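Local coordinates for protein GH59 galactosidase (Clostridium cellulolyticum, PDB 2V4V) that binds carbohydrate through this family 6 module, seen here with xylose, and as a whole enzyme probably hydrolyses beta-glycosidic bonds of polysaccharides or glycolipids, at residues 68-82 against 93-105. Sequence-based numbering, arbitrary orientation.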
# COMPACT_ATOMS: atom_id res chain seq x y z
N ILE A 68 4.82 0.97 5.72
CA ILE A 68 4.35 2.31 5.43
C ILE A 68 5.40 3.27 6.00
O ILE A 68 5.51 3.39 7.23
CB ILE A 68 3.02 2.61 6.15
CG1 ILE A 68 1.95 1.59 5.73
CG2 ILE A 68 2.51 4.01 5.82
CD1 ILE A 68 0.86 1.41 6.78
N ARG A 69 6.14 3.96 5.10
CA ARG A 69 7.27 4.77 5.51
C ARG A 69 7.05 6.22 5.06
O ARG A 69 6.38 6.48 4.06
CB ARG A 69 8.56 4.22 4.89
CG ARG A 69 8.99 2.90 5.57
CD ARG A 69 10.25 2.29 4.95
NE ARG A 69 10.55 1.01 5.57
CZ ARG A 69 11.17 0.87 6.75
NH1 ARG A 69 11.58 1.94 7.47
NH2 ARG A 69 11.40 -0.37 7.22
N LEU A 70 7.57 7.18 5.85
CA LEU A 70 7.34 8.57 5.52
C LEU A 70 8.58 9.21 4.92
O LEU A 70 9.68 9.11 5.45
CB LEU A 70 6.94 9.35 6.78
CG LEU A 70 5.63 8.92 7.43
CD1 LEU A 70 5.34 9.78 8.70
CD2 LEU A 70 4.45 8.95 6.45
N ASP A 71 8.33 9.91 3.82
CA ASP A 71 9.26 10.84 3.21
C ASP A 71 10.48 10.27 2.45
O ASP A 71 11.10 10.96 1.73
CB ASP A 71 9.59 11.98 4.17
CG ASP A 71 8.33 12.76 4.60
OD1 ASP A 71 7.53 13.08 3.74
OD2 ASP A 71 8.25 13.02 5.79
N SER A 72 10.78 9.02 2.68
CA SER A 72 11.74 8.31 1.81
C SER A 72 11.49 6.81 1.89
O SER A 72 10.81 6.33 2.82
CB SER A 72 13.18 8.63 2.23
OG SER A 72 13.41 8.20 3.58
N SER A 73 12.03 6.07 0.91
CA SER A 73 11.74 4.64 0.83
C SER A 73 12.35 3.85 1.99
O SER A 73 11.98 2.67 2.21
CB SER A 73 12.20 4.05 -0.52
OG SER A 73 13.60 4.11 -0.65
N THR A 74 13.31 4.48 2.69
CA THR A 74 13.96 3.89 3.85
C THR A 74 13.58 4.71 5.11
O THR A 74 14.21 4.57 6.17
CB THR A 74 15.51 3.82 3.67
OG1 THR A 74 16.00 5.13 3.39
CG2 THR A 74 15.90 2.84 2.50
N GLY A 75 12.56 5.56 4.97
CA GLY A 75 12.28 6.55 6.03
C GLY A 75 11.51 5.95 7.20
O GLY A 75 11.13 4.74 7.21
N THR A 76 11.24 6.82 8.18
CA THR A 76 10.55 6.42 9.39
C THR A 76 9.33 5.54 9.11
O THR A 76 8.48 5.91 8.32
CB THR A 76 10.10 7.68 10.12
OG1 THR A 76 11.24 8.52 10.28
CG2 THR A 76 9.52 7.36 11.53
N LEU A 77 9.30 4.40 9.79
CA LEU A 77 8.20 3.44 9.66
C LEU A 77 7.03 3.84 10.56
O LEU A 77 7.24 4.12 11.75
CB LEU A 77 8.71 2.04 10.06
CG LEU A 77 7.78 0.82 9.87
CD1 LEU A 77 7.46 0.53 8.38
CD2 LEU A 77 8.40 -0.37 10.50
N ILE A 78 5.81 3.85 10.01
CA ILE A 78 4.65 4.14 10.84
C ILE A 78 3.65 2.98 10.93
O ILE A 78 2.72 3.03 11.73
CB ILE A 78 3.94 5.45 10.45
CG1 ILE A 78 3.33 5.31 9.04
CG2 ILE A 78 4.92 6.58 10.53
CD1 ILE A 78 2.42 6.46 8.60
N GLY A 79 3.89 1.92 10.14
CA GLY A 79 3.09 0.72 10.28
C GLY A 79 3.54 -0.33 9.31
O GLY A 79 4.22 0.01 8.33
N THR A 80 3.15 -1.59 9.55
CA THR A 80 3.50 -2.68 8.64
C THR A 80 2.23 -3.48 8.47
O THR A 80 1.72 -4.06 9.45
CB THR A 80 4.62 -3.57 9.25
OG1 THR A 80 5.78 -2.75 9.49
CG2 THR A 80 5.02 -4.66 8.25
N CYS A 81 1.70 -3.49 7.24
CA CYS A 81 0.39 -4.10 7.00
C CYS A 81 0.61 -5.52 6.48
O CYS A 81 1.17 -5.69 5.38
CB CYS A 81 -0.32 -3.33 5.91
SG CYS A 81 -2.07 -3.84 5.80
N PRO A 82 0.18 -6.53 7.24
CA PRO A 82 0.39 -7.88 6.74
C PRO A 82 -0.62 -8.19 5.67
O PRO A 82 -1.81 -7.87 5.79
CB PRO A 82 0.14 -8.78 7.97
CG PRO A 82 -0.87 -8.02 8.78
CD PRO A 82 -0.53 -6.52 8.54
N THR A 93 -9.27 -8.70 -1.04
CA THR A 93 -9.75 -8.64 0.33
C THR A 93 -9.16 -7.39 1.01
O THR A 93 -8.43 -6.63 0.35
CB THR A 93 -9.37 -9.89 1.09
OG1 THR A 93 -10.16 -9.98 2.30
CG2 THR A 93 -7.87 -9.95 1.36
N ASP A 94 -9.52 -7.14 2.27
CA ASP A 94 -9.00 -5.99 3.01
C ASP A 94 -7.89 -6.45 3.96
O ASP A 94 -8.09 -7.31 4.84
CB ASP A 94 -10.10 -5.34 3.84
CG ASP A 94 -11.20 -4.66 3.01
OD1 ASP A 94 -11.06 -4.40 1.79
OD2 ASP A 94 -12.23 -4.31 3.63
N ALA A 95 -6.72 -5.85 3.79
CA ALA A 95 -5.62 -6.07 4.74
C ALA A 95 -5.60 -4.84 5.62
O ALA A 95 -5.86 -3.70 5.13
CB ALA A 95 -4.29 -6.26 3.98
N LYS A 96 -5.30 -5.00 6.91
CA LYS A 96 -5.45 -3.86 7.82
C LYS A 96 -4.34 -3.90 8.88
O LYS A 96 -3.93 -4.99 9.30
CB LYS A 96 -6.82 -3.95 8.52
CG LYS A 96 -7.97 -3.72 7.50
CD LYS A 96 -9.35 -4.06 8.05
CE LYS A 96 -9.64 -5.57 7.98
NZ LYS A 96 -11.09 -5.80 8.29
N CYS A 97 -3.95 -2.72 9.36
CA CYS A 97 -3.00 -2.63 10.46
C CYS A 97 -3.17 -1.32 11.23
O CYS A 97 -3.84 -0.36 10.75
CB CYS A 97 -1.55 -2.78 10.00
SG CYS A 97 -1.03 -1.39 8.92
N THR A 98 -2.59 -1.29 12.42
CA THR A 98 -2.53 -0.04 13.14
C THR A 98 -1.38 0.82 12.62
O THR A 98 -0.42 0.33 12.01
CB THR A 98 -2.34 -0.28 14.65
OG1 THR A 98 -1.16 -1.05 14.87
CG2 THR A 98 -3.56 -1.00 15.23
N VAL A 99 -1.45 2.11 12.93
CA VAL A 99 -0.44 3.06 12.46
C VAL A 99 -0.10 3.94 13.65
O VAL A 99 -0.99 4.32 14.42
CB VAL A 99 -1.04 3.88 11.30
CG1 VAL A 99 -0.19 5.10 10.90
CG2 VAL A 99 -1.18 2.91 10.11
N SER A 100 1.20 4.19 13.80
CA SER A 100 1.72 5.10 14.86
C SER A 100 1.22 6.51 14.63
O SER A 100 0.97 6.92 13.51
CB SER A 100 3.24 5.13 14.78
OG SER A 100 3.78 3.84 15.09
N GLY A 101 1.12 7.26 15.72
CA GLY A 101 0.64 8.62 15.59
C GLY A 101 1.59 9.47 14.77
O GLY A 101 2.84 9.48 14.98
N VAL A 102 0.99 10.24 13.85
CA VAL A 102 1.76 11.17 13.06
C VAL A 102 0.93 12.41 12.76
O VAL A 102 -0.30 12.40 12.88
CB VAL A 102 2.37 10.50 11.82
CG1 VAL A 102 1.42 10.53 10.69
CG2 VAL A 102 3.66 11.22 11.44
N THR A 103 1.61 13.49 12.40
CA THR A 103 0.95 14.75 12.10
C THR A 103 1.35 15.22 10.71
O THR A 103 2.31 14.72 10.13
CB THR A 103 1.31 15.84 13.12
OG1 THR A 103 2.73 15.84 13.34
CG2 THR A 103 0.60 15.59 14.44
N GLY A 104 0.61 16.19 10.18
CA GLY A 104 1.10 17.00 9.08
C GLY A 104 1.15 16.28 7.76
O GLY A 104 0.59 15.20 7.59
N LYS A 105 1.86 16.91 6.82
CA LYS A 105 1.92 16.47 5.43
C LYS A 105 3.21 15.69 5.20
O LYS A 105 4.29 16.11 5.62
CB LYS A 105 1.90 17.71 4.54
CG LYS A 105 0.56 18.43 4.47
CD LYS A 105 0.38 19.36 5.68
CE LYS A 105 -0.69 20.44 5.49
NZ LYS A 105 -1.13 20.94 6.85
O HOH W 1 3.36 1.37 14.44
O HOH W 2 1.61 -1.60 12.11
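Ser100 N donates to Ile78 O over 2.8 Å with an N-H...O angle of 165°, lying in the carbonyl plane, the one direct hydrogen bond between 68-82 and 93-105. The same oxygen receives a CA-H...O contact from Val99 and a hydrogen from a water that is hydrogen-bonded to Ser100 OG. A second water bridges the strands further along, accepting from Thr80 N and donating to Thr98 O. Strands 77-82 and 93-98 run roughly antiparallel (151°) but are not paired by direct backbone bonds: they are the outermost strands of the two antiparallel sheets of the CBM6 beta-sandwich, and side chains fill the seam between them.

Cys97 shows this from CB outward. Its CB lies 3.6 Å from Thr80 O and also approaches Pro82 CD. With chi1 at 65°, SG sits between the backbone N and the carbonyl carbon and is brought against Cys81, 3.6 Å from its CA, and it also meets Ile68 CD1 at 4.0 Å. The two cysteines form no disulfide; Cys81 SG, anti to its own N, lies over the Ala95-Lys96 peptide, 3.6 Å from Lys96 N, and near Ala95 CB.

Beyond the strand, Val99 divides its branches: CG1 touches Ile78 CD1 at 3.7 Å, whereas CG2 faces Ile68 CD1, the two side chains crossing nearly at right angles. Phe53 of strand 52-59 also touches Ile68, Cys81 and Val99. Leu70 CD1 and Val102 CG2 meet tip to tip at 3.5 Å, beside Phe46.

Sulfur and aliphatic contacts, with one direct hydrogen bond and two water bridges, thus join the sheet edges without merging them.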